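Endo-polygalacturonase (Pectobacterium carotovorum subsp. carotovorum, PDB 1BHE) hydrolyses the alpha-1,4 bonds between galacturonosyl units of polygalacturonic acid from within the chain, and so takes part in macerating and soft-rotting plant tissue. Local coordinates at residues Ser1-Thr5 with Arg238-Ile242; Thr72-Val76 with Ala101-Ala105; Ser133-Leu137 with Gln148-Arg152; Met207-Asn211 with Arg234-Arg238. The contacts are given in a common frame with arbitrary orientation. Numbering follows the deposited sequence.

Contact 1 of 4, residues Ser1-Thr5 with Arg238-Ile242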
# COMPACT_ATOMS: atom_id res chain seq x y z
N SER A 1 6.33 11.27 12.34
CA SER A 1 7.57 10.95 11.58
C SER A 1 8.24 9.68 12.08
O SER A 1 8.07 9.24 13.22
CB SER A 1 8.57 12.11 11.63
OG SER A 1 9.02 12.27 12.97
N ASP A 2 8.87 8.98 11.14
CA ASP A 2 9.62 7.75 11.43
C ASP A 2 10.63 8.08 12.53
O ASP A 2 11.21 9.17 12.47
CB ASP A 2 10.30 7.35 10.13
CG ASP A 2 10.99 6.00 10.08
OD1 ASP A 2 11.40 5.48 11.13
OD2 ASP A 2 11.14 5.47 8.95
N SER A 3 10.84 7.20 13.50
CA SER A 3 11.75 7.53 14.60
C SER A 3 13.20 7.24 14.24
O SER A 3 14.13 7.68 14.93
CB SER A 3 11.37 6.80 15.89
OG SER A 3 11.71 5.43 15.84
N ARG A 4 13.40 6.52 13.15
CA ARG A 4 14.73 6.17 12.69
C ARG A 4 15.35 7.28 11.84
O ARG A 4 14.63 8.08 11.25
CB ARG A 4 14.68 4.92 11.79
CG ARG A 4 14.05 3.69 12.41
CD ARG A 4 13.89 2.60 11.36
NE ARG A 4 13.07 3.08 10.24
CZ ARG A 4 13.06 2.53 9.03
NH1 ARG A 4 13.81 1.47 8.76
NH2 ARG A 4 12.28 3.03 8.08
N THR A 5 16.68 7.25 11.72
CA THR A 5 17.34 8.12 10.76
C THR A 5 17.32 7.35 9.45
O THR A 5 17.69 6.17 9.42
CB THR A 5 18.78 8.49 11.13
OG1 THR A 5 19.50 7.33 11.56
CG2 THR A 5 18.76 9.51 12.26
N ARG A 238 2.76 3.30 14.65
CA ARG A 238 3.36 4.55 15.06
C ARG A 238 4.57 4.96 14.23
O ARG A 238 5.34 4.13 13.74
CB ARG A 238 3.92 4.46 16.50
CG ARG A 238 2.93 4.11 17.58
CD ARG A 238 3.59 4.10 18.96
NE ARG A 238 2.55 4.23 19.96
CZ ARG A 238 2.17 5.33 20.59
NH1 ARG A 238 2.74 6.50 20.40
NH2 ARG A 238 1.17 5.19 21.45
N ASN A 239 4.84 6.26 14.23
CA ASN A 239 6.02 6.85 13.62
C ASN A 239 6.13 6.60 12.12
O ASN A 239 6.84 5.70 11.67
CB ASN A 239 7.28 6.30 14.34
CG ASN A 239 7.22 6.42 15.86
OD1 ASN A 239 6.55 7.31 16.38
ND2 ASN A 239 7.88 5.52 16.57
N ILE A 240 5.48 7.46 11.33
CA ILE A 240 5.46 7.32 9.88
C ILE A 240 5.80 8.63 9.19
O ILE A 240 5.33 9.70 9.59
CB ILE A 240 4.08 6.84 9.37
CG1 ILE A 240 3.74 5.45 9.93
CG2 ILE A 240 4.01 6.80 7.85
CD1 ILE A 240 2.35 4.95 9.62
N SER A 241 6.66 8.56 8.18
CA SER A 241 7.05 9.72 7.39
C SER A 241 6.67 9.49 5.92
O SER A 241 7.12 8.52 5.33
CB SER A 241 8.54 10.00 7.46
OG SER A 241 8.94 10.41 8.75
N ILE A 242 5.84 10.35 5.37
CA ILE A 242 5.43 10.30 3.97
C ILE A 242 5.94 11.60 3.33
O ILE A 242 5.32 12.65 3.47
CB ILE A 242 3.91 10.22 3.81
CG1 ILE A 242 3.30 9.07 4.62
CG2 ILE A 242 3.50 10.10 2.34
CD1 ILE A 242 3.78 7.68 4.25
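Here the N-terminus of the chain lies against strand 237-243 of the parallel beta-helix. Arg-238 itself does not reach Ser-1 to Thr-5. Its guanidinium forms a salt bridge with Glu-236. Asn-239 comes next and gives the largest covered area on the strand. Its CA lies 3.2 Å from Ser-1 O, and its O receives a CA-H...O contact from Asp-2 CA at 3.5 Å. The Asn-239 side chain passes Ser-3, with ND2 3.8 Å from Ser-3 CB. Its side-chain amide bonds to those of Asn-264 and Asn-211 on the neighbouring coils, an asparagine ladder as known in parallel beta-helices, and the terminus lies against it. The backbone of Asn-239 has positive phi, as at a bend in the strand. Ile-240 turns its side chain away and offers its carbonyl instead. Ser-1 CA makes a CA-H...O contact of 3.2 Å with Ile-240 O. Ser-241 points toward the terminus. Its OG accepts the one clear hydrogen bond between the segments, from Asp-2 N at 2.8 Å.

The terminus is also folded on itself. Asp-2 OD1 accepts from Arg-4 N at 3.0 Å, an Asx turn, and Asp-2 OD2 forms a salt bridge with Arg-4 NH2 at 2.8 Å. Asp-2 also bonds to Thr-213, and Ser-3 to Asn-211. The chemistry is mainly polar: hydrogen bonds tie the terminus to adjacent coils, while the Asp-2 to Arg-4 salt bridge stays within it.

Contact 2 of 4, residues Thr72-Val76 with Ala101-Ala105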
# COMPACT_ATOMS: atom_id res chain seq x y z
N THR A 72 11.83 -7.83 -16.15
CA THR A 72 10.56 -7.92 -15.45
C THR A 72 10.45 -9.25 -14.71
O THR A 72 10.74 -10.30 -15.29
CB THR A 72 9.39 -7.81 -16.44
OG1 THR A 72 9.49 -6.57 -17.17
CG2 THR A 72 8.04 -7.83 -15.73
N LEU A 73 10.07 -9.20 -13.44
CA LEU A 73 9.74 -10.42 -12.69
C LEU A 73 8.21 -10.45 -12.75
O LEU A 73 7.56 -9.57 -12.16
CB LEU A 73 10.28 -10.35 -11.27
CG LEU A 73 9.82 -11.43 -10.29
CD1 LEU A 73 10.26 -12.82 -10.74
CD2 LEU A 73 10.35 -11.16 -8.89
N ARG A 74 7.65 -11.39 -13.49
CA ARG A 74 6.21 -11.46 -13.71
C ARG A 74 5.52 -12.65 -13.08
O ARG A 74 5.94 -13.80 -13.23
CB ARG A 74 6.00 -11.50 -15.24
CG ARG A 74 4.56 -11.43 -15.72
CD ARG A 74 4.51 -11.44 -17.25
NE ARG A 74 4.98 -10.17 -17.78
CZ ARG A 74 5.50 -9.97 -18.99
NH1 ARG A 74 5.64 -10.96 -19.86
NH2 ARG A 74 5.90 -8.75 -19.33
N ALA A 75 4.43 -12.36 -12.37
CA ALA A 75 3.64 -13.39 -11.70
C ALA A 75 2.84 -14.20 -12.71
O ALA A 75 2.13 -13.63 -13.55
CB ALA A 75 2.71 -12.75 -10.67
N VAL A 76 2.96 -15.53 -12.65
CA VAL A 76 2.23 -16.36 -13.61
C VAL A 76 0.74 -16.13 -13.47
O VAL A 76 0.21 -15.91 -12.38
CB VAL A 76 2.57 -17.86 -13.47
CG1 VAL A 76 4.04 -18.08 -13.80
CG2 VAL A 76 2.26 -18.40 -12.08
N ALA A 101 1.06 -14.54 -1.49
CA ALA A 101 1.49 -13.36 -2.23
C ALA A 101 2.55 -13.77 -3.24
O ALA A 101 3.04 -14.90 -3.18
CB ALA A 101 2.04 -12.29 -1.29
N PHE A 102 2.92 -12.87 -4.14
CA PHE A 102 3.97 -13.18 -5.11
C PHE A 102 5.32 -13.28 -4.41
O PHE A 102 6.06 -14.25 -4.59
CB PHE A 102 4.00 -12.14 -6.22
CG PHE A 102 4.88 -12.43 -7.39
CD1 PHE A 102 5.29 -13.72 -7.70
CD2 PHE A 102 5.29 -11.39 -8.21
CE1 PHE A 102 6.11 -13.97 -8.79
CE2 PHE A 102 6.10 -11.63 -9.31
CZ PHE A 102 6.51 -12.92 -9.59
N ILE A 103 5.66 -12.28 -3.61
CA ILE A 103 6.91 -12.28 -2.85
C ILE A 103 6.57 -12.11 -1.36
O ILE A 103 5.90 -11.13 -1.03
CB ILE A 103 7.88 -11.18 -3.28
CG1 ILE A 103 8.27 -11.32 -4.77
CG2 ILE A 103 9.14 -11.19 -2.42
CD1 ILE A 103 8.92 -10.03 -5.28
N THR A 104 6.97 -13.07 -0.54
CA THR A 104 6.66 -13.00 0.89
C THR A 104 7.94 -13.02 1.73
O THR A 104 8.83 -13.84 1.52
CB THR A 104 5.76 -14.17 1.32
OG1 THR A 104 4.62 -14.28 0.47
CG2 THR A 104 5.26 -13.96 2.75
N ALA A 105 8.04 -12.10 2.68
CA ALA A 105 9.18 -11.99 3.58
C ALA A 105 8.65 -12.13 5.01
O ALA A 105 7.93 -11.26 5.48
CB ALA A 105 9.85 -10.63 3.39
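This is a buried apolar contact inside the right-handed parallel beta-helix, between strands 72-75 and 103-106. The two strands do not pair with each other. Both pair with strand 51-58, and the nearest CA atoms, those of Ala-75 and Phe-102, are 6.6 Å apart. Side chains bridge the gap.

Phe-102 does most of the work. It lies just before its strand and points toward strand 72-75. Ala-75 CB sits 3.7 Å from the centroid of the Phe-102 ring and only 6° off the ring normal. This is a CH-pi contact over the ring face. The tip of the ring reaches the backbone, with Phe-102 CZ 3.5 Å from Ala-75 N and 3.6 Å from Arg-74 C. Leu-73 also points toward segment 101-105, and its CG is 3.7 Å from Phe-102 CZ. Leu-73 has a second neighbour in Ile-103, with Leu-73 CD2 4.0 Å from Ile-103 CD1.

Arg-74, between the two inward residues, points away and pairs with Asp-120. Leu-65 touches both Leu-73 and Ile-103, while Ile-119 touches Phe-102 and Ile-103. Phe-52 and Phe-82 pack on Leu-73 and Ala-75 respectively. Aliphatic and aromatic side chains from successive coils thus meet in one interior. Such a filled apolar interior is typical of the parallel beta-helix fold of the pectate lyase-like clan, to which family 28 belongs.

Contact 3 of 4, residues Ser133-Leu137 with Gln148-Arg152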
# COMPACT_ATOMS: atom_id res chain seq x y z
N SER A 133 -9.88 -12.66 -15.47
CA SER A 133 -8.64 -12.15 -14.91
C SER A 133 -8.82 -11.94 -13.41
O SER A 133 -9.94 -12.02 -12.92
CB SER A 133 -8.29 -10.80 -15.53
OG SER A 133 -9.22 -9.81 -15.12
N TRP A 134 -7.74 -11.62 -12.70
CA TRP A 134 -7.85 -11.35 -11.27
C TRP A 134 -8.77 -10.16 -11.00
O TRP A 134 -9.58 -10.20 -10.07
CB TRP A 134 -6.49 -11.05 -10.66
CG TRP A 134 -5.41 -12.07 -10.67
CD1 TRP A 134 -4.21 -11.94 -11.32
CD2 TRP A 134 -5.36 -13.32 -9.99
NE1 TRP A 134 -3.43 -13.05 -11.09
CE2 TRP A 134 -4.11 -13.91 -10.28
CE3 TRP A 134 -6.26 -14.01 -9.17
CZ2 TRP A 134 -3.73 -15.15 -9.78
CZ3 TRP A 134 -5.88 -15.25 -8.68
CH2 TRP A 134 -4.63 -15.81 -8.98
N TRP A 135 -8.64 -9.08 -11.77
CA TRP A 135 -9.48 -7.90 -11.51
C TRP A 135 -10.94 -8.14 -11.82
O TRP A 135 -11.81 -7.55 -11.16
CB TRP A 135 -8.95 -6.68 -12.25
CG TRP A 135 -7.59 -6.23 -11.78
CD1 TRP A 135 -7.05 -6.35 -10.53
CD2 TRP A 135 -6.62 -5.54 -12.57
NE1 TRP A 135 -5.79 -5.81 -10.51
CE2 TRP A 135 -5.50 -5.31 -11.75
CE3 TRP A 135 -6.59 -5.14 -13.91
CZ2 TRP A 135 -4.36 -4.67 -12.23
CZ3 TRP A 135 -5.45 -4.51 -14.38
CH2 TRP A 135 -4.34 -4.28 -13.54
N GLU A 136 -11.26 -9.02 -12.76
CA GLU A 136 -12.65 -9.34 -13.09
C GLU A 136 -13.40 -10.00 -11.95
O GLU A 136 -14.64 -9.96 -11.91
CB GLU A 136 -12.70 -10.21 -14.35
CG GLU A 136 -12.62 -9.36 -15.60
CD GLU A 136 -12.40 -10.13 -16.89
OE1 GLU A 136 -11.90 -11.27 -16.86
OE2 GLU A 136 -12.74 -9.57 -17.95
N LEU A 137 -12.72 -10.59 -10.97
CA LEU A 137 -13.35 -11.18 -9.80
C LEU A 137 -13.94 -10.16 -8.83
O LEU A 137 -14.82 -10.52 -8.04
CB LEU A 137 -12.35 -12.07 -9.05
CG LEU A 137 -11.76 -13.27 -9.80
CD1 LEU A 137 -10.47 -13.73 -9.15
CD2 LEU A 137 -12.75 -14.42 -9.86
N GLN A 148 -13.03 -11.72 -2.76
CA GLN A 148 -12.26 -12.36 -3.83
C GLN A 148 -10.94 -12.85 -3.23
O GLN A 148 -10.43 -12.30 -2.26
CB GLN A 148 -11.99 -11.43 -5.00
CG GLN A 148 -11.01 -10.29 -4.75
CD GLN A 148 -11.73 -8.99 -4.47
OE1 GLN A 148 -12.59 -8.95 -3.58
NE2 GLN A 148 -11.39 -7.93 -5.19
N ASN A 149 -10.42 -13.92 -3.81
CA ASN A 149 -9.14 -14.48 -3.39
C ASN A 149 -8.15 -14.21 -4.52
O ASN A 149 -8.22 -14.84 -5.57
CB ASN A 149 -9.22 -15.97 -3.07
CG ASN A 149 -10.16 -16.23 -1.90
OD1 ASN A 149 -9.72 -16.31 -0.75
ND2 ASN A 149 -11.45 -16.35 -2.22
N THR A 150 -7.28 -13.22 -4.35
CA THR A 150 -6.29 -12.84 -5.35
C THR A 150 -4.97 -12.53 -4.64
O THR A 150 -4.97 -12.02 -3.52
CB THR A 150 -6.68 -11.59 -6.16
OG1 THR A 150 -6.82 -10.48 -5.25
CG2 THR A 150 -7.97 -11.72 -6.96
N PRO A 151 -3.84 -12.80 -5.27
CA PRO A 151 -2.53 -12.56 -4.69
C PRO A 151 -2.08 -11.12 -4.56
O PRO A 151 -2.18 -10.31 -5.48
CB PRO A 151 -1.56 -13.30 -5.61
CG PRO A 151 -2.31 -13.78 -6.79
CD PRO A 151 -3.76 -13.42 -6.62
N ARG A 152 -1.54 -10.77 -3.39
CA ARG A 152 -0.83 -9.51 -3.19
C ARG A 152 0.55 -9.60 -3.83
O ARG A 152 1.07 -10.72 -3.95
CB ARG A 152 -0.66 -9.22 -1.69
CG ARG A 152 -1.99 -8.84 -1.03
CD ARG A 152 -1.83 -8.73 0.48
NE ARG A 152 -3.05 -8.21 1.10
CZ ARG A 152 -3.28 -8.22 2.41
NH1 ARG A 152 -2.39 -8.71 3.26
NH2 ARG A 152 -4.43 -7.73 2.86
O HOH W 1 -10.18 -8.46 -7.83
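The segment Ser-133 to Leu-137 turns into helix 136-144, while Gln-148 to Arg-152 is mostly extended. The closest CA pairs are Leu-137 with Gln-148 at 6.2 Å and Trp-134 with Thr-150 at 6.3 Å. Ser-133 and Glu-136 form a capping box: Glu-136 N donates to Ser-133 OG at 3.2 Å, and Ser-133 N to Glu-136 OE1 at 2.8 Å.

Trp-134 faces the extended segment. Pro-151 CD lies 3.3 Å from the centroid of its six-membered ring and 6° off the normal, a close CH-pi contact. Thr-150 CG2 lies 3.6 Å from Trp-134 CE3 and 3.9 Å from Leu-137 CD1. Leu-137 CB packs on Gln-148 CB at 4.1 Å. One water bridges the segments, donating to Trp-134 O at 2.9 Å and accepting from Gln-148 NE2 at 3.0 Å.

The Gln-148 side chain is about 7 Å from that of Asp-223, the predicted proton donor. The arrangement is a capped helix start packed on a loop of the beta-helix, beside the probable active site.

Contact 4 of 4, residues Met207-Asn211 with Arg234-Arg238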
# COMPACT_ATOMS: atom_id res chain seq x y z
N MET A 207 0.50 -2.06 8.36
CA MET A 207 -0.56 -2.66 9.16
C MET A 207 -0.04 -3.05 10.54
O MET A 207 0.75 -3.98 10.66
CB MET A 207 -1.11 -3.92 8.48
CG MET A 207 -1.87 -3.68 7.19
SD MET A 207 -2.49 -5.21 6.46
CE MET A 207 -3.27 -4.53 4.99
N SER A 208 -0.43 -2.31 11.58
CA SER A 208 0.05 -2.57 12.94
C SER A 208 1.58 -2.64 12.94
O SER A 208 2.19 -3.60 13.42
CB SER A 208 -0.59 -3.83 13.52
OG SER A 208 -1.89 -3.56 14.04
N SER A 209 2.21 -1.62 12.37
CA SER A 209 3.67 -1.59 12.25
C SER A 209 4.21 -0.24 12.66
O SER A 209 3.46 0.74 12.66
CB SER A 209 4.06 -1.89 10.79
OG SER A 209 3.80 -3.25 10.46
N LYS A 210 5.49 -0.16 13.01
CA LYS A 210 6.07 1.13 13.38
C LYS A 210 7.29 1.44 12.51
O LYS A 210 7.86 0.55 11.88
CB LYS A 210 6.46 1.25 14.84
CG LYS A 210 6.80 -0.01 15.60
CD LYS A 210 6.49 0.06 17.09
CE LYS A 210 5.08 0.50 17.42
NZ LYS A 210 4.20 -0.54 18.02
N ASN A 211 7.67 2.70 12.54
CA ASN A 211 8.84 3.24 11.87
C ASN A 211 8.86 2.99 10.37
O ASN A 211 9.59 2.17 9.83
CB ASN A 211 10.11 2.72 12.57
CG ASN A 211 10.12 3.16 14.03
OD1 ASN A 211 9.87 4.33 14.33
ND2 ASN A 211 10.41 2.24 14.94
N ARG A 234 -3.43 -6.31 18.07
CA ARG A 234 -2.13 -6.30 17.43
C ARG A 234 -1.44 -4.98 17.79
O ARG A 234 -2.03 -4.14 18.47
CB ARG A 234 -2.22 -6.48 15.92
CG ARG A 234 -2.46 -7.92 15.48
CD ARG A 234 -3.12 -7.98 14.11
NE ARG A 234 -2.22 -7.53 13.05
CZ ARG A 234 -2.57 -7.45 11.76
NH1 ARG A 234 -3.78 -7.80 11.36
NH2 ARG A 234 -1.70 -7.02 10.85
N ALA A 235 -0.19 -4.83 17.36
CA ALA A 235 0.58 -3.64 17.69
C ALA A 235 -0.04 -2.33 17.21
O ALA A 235 -0.75 -2.25 16.21
CB ALA A 235 1.99 -3.75 17.13
N GLU A 236 0.35 -1.25 17.91
CA GLU A 236 -0.04 0.08 17.46
C GLU A 236 0.79 0.43 16.21
O GLU A 236 1.89 -0.07 16.04
CB GLU A 236 0.21 1.14 18.53
CG GLU A 236 -0.76 0.98 19.70
CD GLU A 236 -0.36 1.74 20.94
OE1 GLU A 236 0.69 2.40 20.95
OE2 GLU A 236 -1.12 1.65 21.93
N THR A 237 0.21 1.27 15.36
CA THR A 237 0.93 1.76 14.19
C THR A 237 1.45 3.14 14.56
O THR A 237 0.65 4.03 14.82
CB THR A 237 0.01 1.83 12.96
OG1 THR A 237 -0.30 0.50 12.55
CG2 THR A 237 0.66 2.60 11.82
N ARG A 238 2.76 3.30 14.65
CA ARG A 238 3.36 4.55 15.06
C ARG A 238 4.57 4.96 14.23
O ARG A 238 5.34 4.13 13.74
CB ARG A 238 3.92 4.46 16.50
CG ARG A 238 2.93 4.11 17.58
CD ARG A 238 3.59 4.10 18.96
NE ARG A 238 2.55 4.23 19.96
CZ ARG A 238 2.17 5.33 20.59
NH1 ARG A 238 2.74 6.50 20.40
NH2 ARG A 238 1.17 5.19 21.45
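Hydrogen bonds of several kinds join these segments. Ser-208 OG donates to Ala-235 O at 2.8 Å. Asn-211 N donates to Arg-238 O at 3.0 Å, a backbone bond between the strands. Lys-210 NZ reaches back to Glu-236 O at 3.1 Å. Ser-209 N donates to Thr-237 OG1 at 3.3 Å, and this hydroxyl also bonds to Lys-229. The bond from Arg-238 N to Ser-209 O, 3.3 Å, is weak.

Two CA-H...O contacts lie among these bonds. Thr-237 CA and Ser-209 O are 3.1 Å apart, as are Lys-210 CA and Arg-238 O. Lys-210 CE lies 4.2 Å from Arg-238 CD. The salt bridge from Arg-238 NE to Glu-236 OE1, 2.8 Å, borders this group. Further out, Arg-234 CB lies 3.5 Å from Ser-208 OG. The Arg-234 guanidinium forms a salt bridge with Asp-181.

Ser-208 has positive phi, and the chain turns there between strands 204-207 and 210-215. The connection from strand 226-230 to 237-243 is longer. Strands 210-215 and 237-243 are parallel neighbours. Such parallel stacking of strands on successive coils defines a parallel beta-helix.

How the contacts relate
Contacts 1, 2 and 4 reach the same parallel sheet of the beta-helix. Contact 2 closes first along the chain, then contact 3, then contact 4. Contact 1 spans them all, bringing the N-terminus back to strand 237-243. Contacts 1 and 4 share that strand and Arg-238; their centres are 11 Å apart. Asn-211 joins them, with probable hydrogen bonds to Ser-3 and Asn-239. Contacts 2 and 3 have centres 14 Å apart and meet through a probable Phe-102 N to Arg-152 O bond. Contacts 1 and 3 are 32 Å apart between centres, on opposite sides of the chain's centre. The N-terminus thus docks far from the loops beside the probable active site.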